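Ubiquitin-conjugating enzyme E2-21 kDa (Pichia angusta, PDB 5NL8) catalyses the transfer of activated ubiquitin, carried as a thioester on the enzyme itself, to other proteins, a step probably required for peroxisome biogenesis. Local coordinates at residues A48-P53 / W63-D68; I80-F85 / G118-D123; M108-V113 / V144-P149. All coordinates share one frame; numbering follows the deposited sequence.

Contact 1 of 3, residues A48-P53 / W63-D68; sequences AVIRGP and WKLEID
Leu65 overlaps Ile50 diagonally, through the tip of one branch: its CD1 comes within 3.9 Å of Ile50 CD1, with Ile50 CG2 equally near, and the two chains cross at about a right angle. Ile50 reaches this position because its CG1 sits in the crowded place between its own backbone N and carbonyl carbon (chi1 63°), while CG2 stands beside the N. Ala48, paired directly with Leu65, lays its CB 4.0 Å from Ile67 CD1, another diagonal contact on the same apolar face. Trp63 is on this face too; its indole extends toward Gly52, whose N lies near the ring plane at the CZ3 edge, and Trp63 NE1 is hydrogen-bonded to Lys107 O. On the other face Val49 and Lys64 form the central, non-hydrogen-bonded pair. Val49 CG2 touches Lys64 CG at 4.2 Å, and Lys64, bent at chi2 and chi4, carries its NZ to Ser47 OG.

Four main-chain bonds join the strands, two at each hydrogen-bonded pair. Ile50 N to Trp63 O (2.9 Å, 166° at the hydrogen) meets the carbonyl nearly along its axis, as does the return bond, whereas at Ala48 and Leu65 each N-H lies above the partner's carbonyl plane. Helix 135-147 covers the apolar face, with Leu139 against Ala48 and Ile142 against Ile50. Antiparallel strands 45-51 and 62-68 thus make the central hairpin of the four-stranded meander of the UBC fold.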
loop_
_atom_site.group_PDB
_atom_site.type_symbol
_atom_site.label_atom_id
_atom_site.label_comp_id
_atom_site.label_asym_id
_atom_site.label_seq_id
_atom_site.Cartn_x
_atom_site.Cartn_y
_atom_site.Cartn_z
ATOM N N ALA A 48 -1.061 1.474 7.553
ATOM C CA ALA A 48 -1.030 0.047 7.240
ATOM C C ALA A 48 0.325 -0.384 6.698
ATOM O O ALA A 48 1.123 0.444 6.263
ATOM C CB ALA A 48 -2.129 -0.308 6.244
ATOM N N VAL A 49 0.580 -1.687 6.741
ATOM C CA VAL A 49 1.783 -2.259 6.148
ATOM C C VAL A 49 1.401 -3.456 5.288
ATOM O O VAL A 49 0.728 -4.374 5.772
ATOM C CB VAL A 49 2.806 -2.702 7.219
ATOM C CG1 VAL A 49 3.985 -3.413 6.567
ATOM C CG2 VAL A 49 3.285 -1.509 8.037
ATOM N N ILE A 50 1.818 -3.436 4.019
ATOM C CA ILE A 50 1.513 -4.530 3.091
ATOM C C ILE A 50 2.757 -5.123 2.429
ATOM O O ILE A 50 3.775 -4.446 2.266
ATOM C CB ILE A 50 0.544 -4.087 1.964
ATOM C CG1 ILE A 50 1.172 -2.989 1.099
ATOM C CG2 ILE A 50 -0.786 -3.640 2.541
ATOM C CD1 ILE A 50 0.359 -2.631 -0.135
ATOM N N ARG A 51 2.655 -6.393 2.044
ATOM C CA ARG A 51 3.735 -7.098 1.363
ATOM C C ARG A 51 3.444 -7.216 -0.132
ATOM O O ARG A 51 2.308 -7.465 -0.531
ATOM C CB ARG A 51 3.938 -8.491 1.975
ATOM C CG ARG A 51 4.965 -9.362 1.258
ATOM C CD ARG A 51 5.147 -10.724 1.942
ATOM N NE ARG A 51 5.794 -10.617 3.250
ATOM C CZ ARG A 51 5.184 -10.824 4.414
ATOM N NH1 ARG A 51 3.903 -11.159 4.446
ATOM N NH2 ARG A 51 5.860 -10.703 5.551
ATOM N N GLY A 52 4.471 -7.022 -0.953
ATOM C CA GLY A 52 4.343 -7.208 -2.389
ATOM C C GLY A 52 3.954 -8.633 -2.732
ATOM O O GLY A 52 4.541 -9.584 -2.216
ATOM N N PRO A 53 2.956 -8.787 -3.611
ATOM C CA PRO A 53 2.377 -10.093 -3.948
ATOM C C PRO A 53 3.350 -11.012 -4.677
ATOM O O PRO A 53 4.258 -10.544 -5.365
ATOM C CB PRO A 53 1.197 -9.729 -4.852
ATOM C CG PRO A 53 1.573 -8.418 -5.446
ATOM C CD PRO A 53 2.335 -7.694 -4.378
ATOM N N TRP A 63 5.715 -2.303 2.142
ATOM C CA TRP A 63 5.411 -0.886 1.962
ATOM C C TRP A 63 4.419 -0.386 3.006
ATOM O O TRP A 63 3.565 -1.136 3.489
ATOM C CB TRP A 63 4.855 -0.618 0.565
ATOM C CG TRP A 63 5.903 -0.547 -0.487
ATOM C CD1 TRP A 63 6.574 0.565 -0.900
ATOM C CD2 TRP A 63 6.403 -1.638 -1.266
ATOM N NE1 TRP A 63 7.464 0.235 -1.897
ATOM C CE2 TRP A 63 7.381 -1.111 -2.141
ATOM C CE3 TRP A 63 6.123 -3.006 -1.318
ATOM C CZ2 TRP A 63 8.078 -1.906 -3.049
ATOM C CZ3 TRP A 63 6.818 -3.796 -2.222
ATOM C CH2 TRP A 63 7.783 -3.243 -3.075
ATOM N N LYS A 64 4.539 0.895 3.341
ATOM C CA LYS A 64 3.652 1.534 4.301
ATOM C C LYS A 64 2.590 2.345 3.570
ATOM O O LYS A 64 2.846 2.916 2.507
ATOM C CB LYS A 64 4.446 2.431 5.254
ATOM C CG LYS A 64 4.001 2.377 6.707
ATOM C CD LYS A 64 5.211 2.332 7.638
ATOM C CE LYS A 64 4.809 2.235 9.106
ATOM N NZ LYS A 64 4.077 3.448 9.571
ATOM N N LEU A 65 1.401 2.395 4.152
ATOM C CA LEU A 65 0.276 3.094 3.554
ATOM C C LEU A 65 -0.374 4.016 4.570
ATOM O O LEU A 65 -0.391 3.723 5.769
ATOM C CB LEU A 65 -0.769 2.106 3.033
ATOM C CG LEU A 65 -0.402 1.081 1.964
ATOM C CD1 LEU A 65 -1.562 0.124 1.782
ATOM C CD2 LEU A 65 -0.074 1.765 0.652
ATOM N N GLU A 66 -0.916 5.121 4.072
ATOM C CA GLU A 66 -1.741 6.007 4.876
ATOM C C GLU A 66 -3.141 6.086 4.270
ATOM O O GLU A 66 -3.305 6.223 3.049
ATOM C CB GLU A 66 -1.112 7.394 4.979
ATOM C CG GLU A 66 -1.956 8.394 5.745
ATOM C CD GLU A 66 -1.263 9.728 5.919
ATOM O OE1 GLU A 66 -0.023 9.739 6.079
ATOM O OE2 GLU A 66 -1.955 10.766 5.891
ATOM N N ILE A 67 -4.145 5.983 5.138
ATOM C CA ILE A 67 -5.535 5.892 4.722
ATOM C C ILE A 67 -6.393 6.954 5.399
ATOM O O ILE A 67 -6.458 7.026 6.620
ATOM C CB ILE A 67 -6.123 4.510 5.042
ATOM C CG1 ILE A 67 -5.272 3.407 4.412
ATOM C CG2 ILE A 67 -7.559 4.411 4.557
ATOM C CD1 ILE A 67 -5.181 2.158 5.263
ATOM N N ASP A 68 -7.050 7.777 4.593
ATOM C CA ASP A 68 -7.954 8.799 5.097
ATOM C C ASP A 68 -9.399 8.389 4.836
ATOM O O ASP A 68 -9.764 8.046 3.708
ATOM C CB ASP A 68 -7.650 10.152 4.454
ATOM C CG ASP A 68 -6.249 10.651 4.779
ATOM O OD1 ASP A 68 -5.353 9.814 5.015
ATOM O OD2 ASP A 68 -6.046 11.883 4.805
#

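Contact 2 of 3, residues I80-F85 / G118-D123; sequences IKFVVF and GEICLD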
loop_
_atom_site.group_PDB
_atom_site.type_symbol
_atom_site.label_atom_id
_atom_site.label_comp_id
_atom_site.label_asym_id
_atom_site.label_seq_id
_atom_site.Cartn_x
_atom_site.Cartn_y
_atom_site.Cartn_z
ATOM N N ILE A 80 -6.308 6.643 -0.289
ATOM C CA ILE A 80 -5.145 5.894 0.162
ATOM C C ILE A 80 -3.888 6.322 -0.581
ATOM O O ILE A 80 -3.925 6.569 -1.786
ATOM C CB ILE A 80 -5.382 4.375 -0.004
ATOM C CG1 ILE A 80 -6.621 3.963 0.793
ATOM C CG2 ILE A 80 -4.167 3.580 0.435
ATOM C CD1 ILE A 80 -6.949 2.494 0.748
ATOM N N LYS A 81 -2.780 6.432 0.146
ATOM C CA LYS A 81 -1.507 6.765 -0.481
ATOM C C LYS A 81 -0.362 5.941 0.097
ATOM O O LYS A 81 -0.415 5.512 1.247
ATOM C CB LYS A 81 -1.199 8.261 -0.324
ATOM C CG LYS A 81 -0.799 8.678 1.090
ATOM C CD LYS A 81 -0.340 10.133 1.142
ATOM C CE LYS A 81 0.164 10.505 2.532
ATOM N NZ LYS A 81 0.560 11.938 2.631
ATOM N N PHE A 82 0.669 5.715 -0.715
ATOM C CA PHE A 82 1.911 5.124 -0.230
ATOM C C PHE A 82 2.734 6.156 0.534
ATOM O O PHE A 82 2.749 7.338 0.180
ATOM C CB PHE A 82 2.738 4.557 -1.388
ATOM C CG PHE A 82 2.222 3.255 -1.919
ATOM C CD1 PHE A 82 1.240 3.230 -2.898
ATOM C CD2 PHE A 82 2.716 2.054 -1.440
ATOM C CE1 PHE A 82 0.759 2.026 -3.386
ATOM C CE2 PHE A 82 2.236 0.848 -1.921
ATOM C CZ PHE A 82 1.258 0.834 -2.896
ATOM N N VAL A 83 3.416 5.706 1.580
ATOM C CA VAL A 83 4.331 6.566 2.324
ATOM C C VAL A 83 5.664 6.672 1.585
ATOM O O VAL A 83 6.427 5.710 1.515
ATOM C CB VAL A 83 4.575 6.041 3.749
ATOM C CG1 VAL A 83 5.617 6.897 4.459
ATOM C CG2 VAL A 83 3.268 6.007 4.538
ATOM N N VAL A 84 5.922 7.851 1.030
ATOM C CA VAL A 84 7.121 8.112 0.242
ATOM C C VAL A 84 7.966 9.211 0.893
ATOM O O VAL A 84 7.461 10.291 1.187
ATOM C CB VAL A 84 6.755 8.529 -1.201
ATOM C CG1 VAL A 84 7.996 8.933 -1.980
ATOM C CG2 VAL A 84 6.009 7.395 -1.911
ATOM N N PHE A 85 9.244 8.928 1.127
ATOM C CA PHE A 85 10.152 9.908 1.724
ATOM C C PHE A 85 11.139 10.446 0.691
ATOM O O PHE A 85 11.351 9.835 -0.353
ATOM C CB PHE A 85 10.929 9.296 2.895
ATOM C CG PHE A 85 10.075 8.948 4.087
ATOM C CD1 PHE A 85 8.894 9.626 4.337
ATOM C CD2 PHE A 85 10.464 7.941 4.959
ATOM C CE1 PHE A 85 8.109 9.301 5.437
ATOM C CE2 PHE A 85 9.689 7.611 6.060
ATOM C CZ PHE A 85 8.510 8.291 6.298
ATOM N N GLY A 118 3.063 9.829 -3.508
ATOM C CA GLY A 118 2.644 8.488 -3.148
ATOM C C GLY A 118 1.170 8.235 -3.403
ATOM O O GLY A 118 0.669 7.135 -3.159
ATOM N N GLU A 119 0.475 9.252 -3.900
ATOM C CA GLU A 119 -0.958 9.155 -4.133
ATOM C C GLU A 119 -1.304 8.060 -5.137
ATOM O O GLU A 119 -0.664 7.926 -6.183
ATOM C CB GLU A 119 -1.520 10.496 -4.618
ATOM C CG GLU A 119 -3.021 10.473 -4.883
ATOM C CD GLU A 119 -3.560 11.815 -5.343
ATOM O OE1 GLU A 119 -2.753 12.749 -5.534
ATOM O OE2 GLU A 119 -4.793 11.933 -5.512
ATOM N N ILE A 120 -2.314 7.270 -4.791
ATOM C CA ILE A 120 -2.869 6.268 -5.691
ATOM C C ILE A 120 -4.060 6.876 -6.420
ATOM O O ILE A 120 -4.875 7.571 -5.809
ATOM C CB ILE A 120 -3.306 5.002 -4.930
ATOM C CG1 ILE A 120 -2.173 4.501 -4.033
ATOM C CG2 ILE A 120 -3.762 3.912 -5.895
ATOM C CD1 ILE A 120 -2.572 3.348 -3.137
ATOM N N CYS A 121 -4.153 6.625 -7.721
ATOM C CA CYS A 121 -5.221 7.194 -8.538
ATOM C C CYS A 121 -6.604 6.818 -8.000
ATOM O O CYS A 121 -6.881 5.647 -7.730
ATOM C CB CYS A 121 -5.075 6.742 -9.995
ATOM S SG CYS A 121 -5.998 7.741 -11.188
ATOM N N LEU A 122 -7.459 7.826 -7.847
ATOM C CA LEU A 122 -8.802 7.653 -7.296
ATOM C C LEU A 122 -9.664 6.699 -8.125
ATOM O O LEU A 122 -10.611 6.093 -7.608
ATOM C CB LEU A 122 -9.497 9.014 -7.180
ATOM C CG LEU A 122 -8.853 10.022 -6.224
ATOM C CD1 LEU A 122 -9.271 11.443 -6.571
ATOM C CD2 LEU A 122 -9.208 9.697 -4.781
ATOM N N ASP A 123 -9.330 6.576 -9.408
ATOM C CA ASP A 123 -10.041 5.692 -10.328
ATOM C C ASP A 123 -10.113 4.265 -9.803
ATOM O O ASP A 123 -11.169 3.636 -9.841
ATOM C CB ASP A 123 -9.370 5.690 -11.705
ATOM C CG ASP A 123 -9.581 6.986 -12.463
ATOM O OD1 ASP A 123 -9.907 8.008 -11.824
ATOM O OD2 ASP A 123 -9.409 6.982 -13.701
HETATM O O HOH W 1 -6.861 7.341 -3.319
#
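Ile120 and Ile80 lie side by side and point the same way, whereas Phe82 crosses Ile120 obliquely. Ile120 CD1 is the meeting point: it stands 3.6 Å from Phe82 CE1 and 3.9 Å from Ile80 CG2. With CG1 anti to its carbonyl carbon (chi1 -51°), Ile120 rests CG1 against Ile80 O, and Ile142 of helix 135-147 touches all three side chains. Phe82 turns its edge to Gly118, whose O lies near the ring plane and accepts the bond from Phe82 N (2.8 Å), the donor standing above the carbonyl plane. Gly118 has backbone angles that call for glycine, and a CB would run into Phe82 O; its CA makes a CA-H...O contact there, and Val84 CG2 packs on it at 3.7 Å. A weak bond, Ile120 N to Ile80 O (3.5 Å), follows, and water 1 accepts from Ile80 N and donates to Ile120 O. One firm bond, one weak one and a water bridge thus join strand 79-82 to the loop, backed by apolar contacts of Ile80, Phe82 and Ile120. This would help fix the backbone just before Cys121, the predicted thioester site, whose CB leaves its CA away from the strand.

Contact 3 of 3, residues M108-V113 / V144-P149; sequences MPHPNV and VLLANP
The His-Pro-Asn motif of ubiquitin-conjugating enzymes, here His110, Pro111 and Asn112, meets the Leu145-Leu146 part of helix 135-147 and Pro149. His110 sits between two backbone groups. Its CG is anti to its own N (chi1 -174°), which carries the imidazole toward the helix, where NE2 donates to Leu145 O at 3.1 Å; the bond is bent, 146° at the hydrogen, with NE2 above the carbonyl plane. At the other nitrogen ND1 accepts from Asn112 N (2.9 Å, 168°), close to the ring plane. Pro111 CD covers one ring face, offset toward the rim. Pro149 crosses the imidazole obliquely, its CG 3.6 Å from His110 NE2, and runs side by side with Pro111.

Leu146 CD2 bridges His110 CD2 and Met108 CE, the latter at 3.8 Å, Met108 being folded at chi2 and chi3. Asn112 brings OD1, itself hydrogen-bonded just beyond the segments, to 3.5 Å from Pro149 CA and against Leu145 CD1; its ND2 donates to the carbonyls of Ser153 and Glu150. The type I turn from His110 to Val113 is closed by Val113 N bonding to His110 O. With ND1 accepting and NE2 donating, His110 probably stays neutral, its buried ring fixed in rotation at both nitrogens; this, with the grip on ND2, would position Asn112, about 5 Å side chain to side chain from the predicted catalytic Cys121.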
loop_
_atom_site.group_PDB
_atom_site.type_symbol
_atom_site.label_atom_id
_atom_site.label_comp_id
_atom_site.label_asym_id
_atom_site.label_seq_id
_atom_site.Cartn_x
_atom_site.Cartn_y
_atom_site.Cartn_z
ATOM N N MET A 108 7.836 4.176 -4.179
ATOM C CA MET A 108 6.923 3.282 -4.894
ATOM C C MET A 108 6.813 3.648 -6.373
ATOM O O MET A 108 6.041 4.531 -6.748
ATOM C CB MET A 108 5.535 3.290 -4.239
ATOM C CG MET A 108 4.434 2.589 -5.050
ATOM S SD MET A 108 4.877 0.956 -5.686
ATOM C CE MET A 108 4.855 0.006 -4.174
ATOM N N PRO A 109 7.600 2.969 -7.221
ATOM C CA PRO A 109 7.515 3.133 -8.675
ATOM C C PRO A 109 6.444 2.227 -9.276
ATOM O O PRO A 109 6.600 1.005 -9.325
ATOM C CB PRO A 109 8.913 2.739 -9.151
ATOM C CG PRO A 109 9.374 1.750 -8.146
ATOM C CD PRO A 109 8.726 2.101 -6.830
ATOM N N HIS A 110 5.358 2.836 -9.732
ATOM C CA HIS A 110 4.210 2.086 -10.212
ATOM C C HIS A 110 3.378 2.971 -11.127
ATOM O O HIS A 110 3.219 4.162 -10.861
ATOM C CB HIS A 110 3.371 1.582 -9.030
ATOM C CG HIS A 110 2.250 0.672 -9.419
ATOM N ND1 HIS A 110 1.069 1.134 -9.964
ATOM C CD2 HIS A 110 2.120 -0.674 -9.330
ATOM C CE1 HIS A 110 0.266 0.110 -10.198
ATOM N NE2 HIS A 110 0.878 -0.996 -9.821
ATOM N N PRO A 111 2.864 2.395 -12.222
ATOM C CA PRO A 111 2.045 3.110 -13.206
ATOM C C PRO A 111 0.893 3.926 -12.607
ATOM O O PRO A 111 0.581 4.991 -13.143
ATOM C CB PRO A 111 1.506 1.979 -14.081
ATOM C CG PRO A 111 2.605 0.967 -14.063
ATOM C CD PRO A 111 3.182 1.026 -12.667
ATOM N N ASN A 112 0.290 3.455 -11.518
ATOM C CA ASN A 112 -0.871 4.135 -10.943
ATOM C C ASN A 112 -0.567 4.892 -9.645
ATOM O O ASN A 112 -1.469 5.165 -8.853
ATOM C CB ASN A 112 -1.996 3.126 -10.689
ATOM C CG ASN A 112 -2.388 2.355 -11.938
ATOM O OD1 ASN A 112 -2.110 1.161 -12.057
ATOM N ND2 ASN A 112 -3.049 3.031 -12.869
ATOM N N VAL A 113 0.701 5.229 -9.432
ATOM C CA VAL A 113 1.115 5.930 -8.219
ATOM C C VAL A 113 1.969 7.163 -8.522
ATOM O O VAL A 113 2.917 7.093 -9.305
ATOM C CB VAL A 113 1.911 4.992 -7.273
ATOM C CG1 VAL A 113 2.454 5.758 -6.072
ATOM C CG2 VAL A 113 1.045 3.827 -6.813
ATOM N N VAL A 144 -3.506 -6.305 -4.859
ATOM C CA VAL A 144 -3.854 -6.755 -6.203
ATOM C C VAL A 144 -3.315 -5.781 -7.247
ATOM O O VAL A 144 -2.723 -6.191 -8.247
ATOM C CB VAL A 144 -5.381 -6.893 -6.381
ATOM C CG1 VAL A 144 -5.736 -7.092 -7.855
ATOM C CG2 VAL A 144 -5.924 -8.036 -5.530
ATOM N N LEU A 145 -3.521 -4.489 -6.999
ATOM C CA LEU A 145 -3.073 -3.440 -7.911
ATOM C C LEU A 145 -1.574 -3.521 -8.176
ATOM O O LEU A 145 -1.119 -3.245 -9.289
ATOM C CB LEU A 145 -3.424 -2.058 -7.358
ATOM C CG LEU A 145 -2.973 -0.873 -8.214
ATOM C CD1 LEU A 145 -3.655 -0.907 -9.578
ATOM C CD2 LEU A 145 -3.244 0.444 -7.505
ATOM N N LEU A 146 -0.808 -3.901 -7.158
ATOM C CA LEU A 146 0.630 -4.077 -7.347
ATOM C C LEU A 146 0.942 -5.148 -8.403
ATOM O O LEU A 146 1.953 -5.062 -9.102
ATOM C CB LEU A 146 1.314 -4.431 -6.024
ATOM C CG LEU A 146 1.488 -3.285 -5.020
ATOM C CD1 LEU A 146 2.328 -3.717 -3.818
ATOM C CD2 LEU A 146 2.097 -2.063 -5.697
ATOM N N ALA A 147 0.073 -6.148 -8.522
ATOM C CA ALA A 147 0.275 -7.216 -9.499
ATOM C C ALA A 147 -0.456 -6.954 -10.818
ATOM O O ALA A 147 -0.110 -7.531 -11.842
ATOM C CB ALA A 147 -0.167 -8.556 -8.917
ATOM N N ASN A 148 -1.466 -6.088 -10.793
ATOM C CA ASN A 148 -2.247 -5.801 -11.995
ATOM C C ASN A 148 -2.460 -4.312 -12.233
ATOM O O ASN A 148 -3.539 -3.790 -11.962
ATOM C CB ASN A 148 -3.609 -6.491 -11.923
ATOM C CG ASN A 148 -3.493 -7.983 -11.725
ATOM O OD1 ASN A 148 -3.563 -8.475 -10.600
ATOM N ND2 ASN A 148 -3.314 -8.714 -12.818
ATOM N N PRO A 149 -1.435 -3.625 -12.749
ATOM C CA PRO A 149 -1.572 -2.199 -13.057
ATOM C C PRO A 149 -2.522 -1.967 -14.225
ATOM O O PRO A 149 -2.668 -2.844 -15.075
ATOM C CB PRO A 149 -0.145 -1.772 -13.426
ATOM C CG PRO A 149 0.744 -2.883 -12.939
ATOM C CD PRO A 149 -0.078 -4.121 -13.031
#

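How the contacts relate
All three contacts lie in the UBC core, their centres 10 to 12 Å apart. Contact 1 closes before the other two open, while contacts 2 and 3 alternate along the chain. Strands 62-68 and 79-82 are neighbours in the sheet: Glu66 N probably bonds to Lys81 O (2.9 Å), joining contact 1 to contact 2. Met108 CE connects the three, packing 3.4 Å from Trp63 CE2 and 3.6 Å from Phe82 CE2. Between contacts 2 and 3, Cys121 N probably bonds to Asn112 O. The sheet, helix 135-147 and the two loops thus form one continuous framework, reaching from the central hairpin to the predicted thioester cysteine.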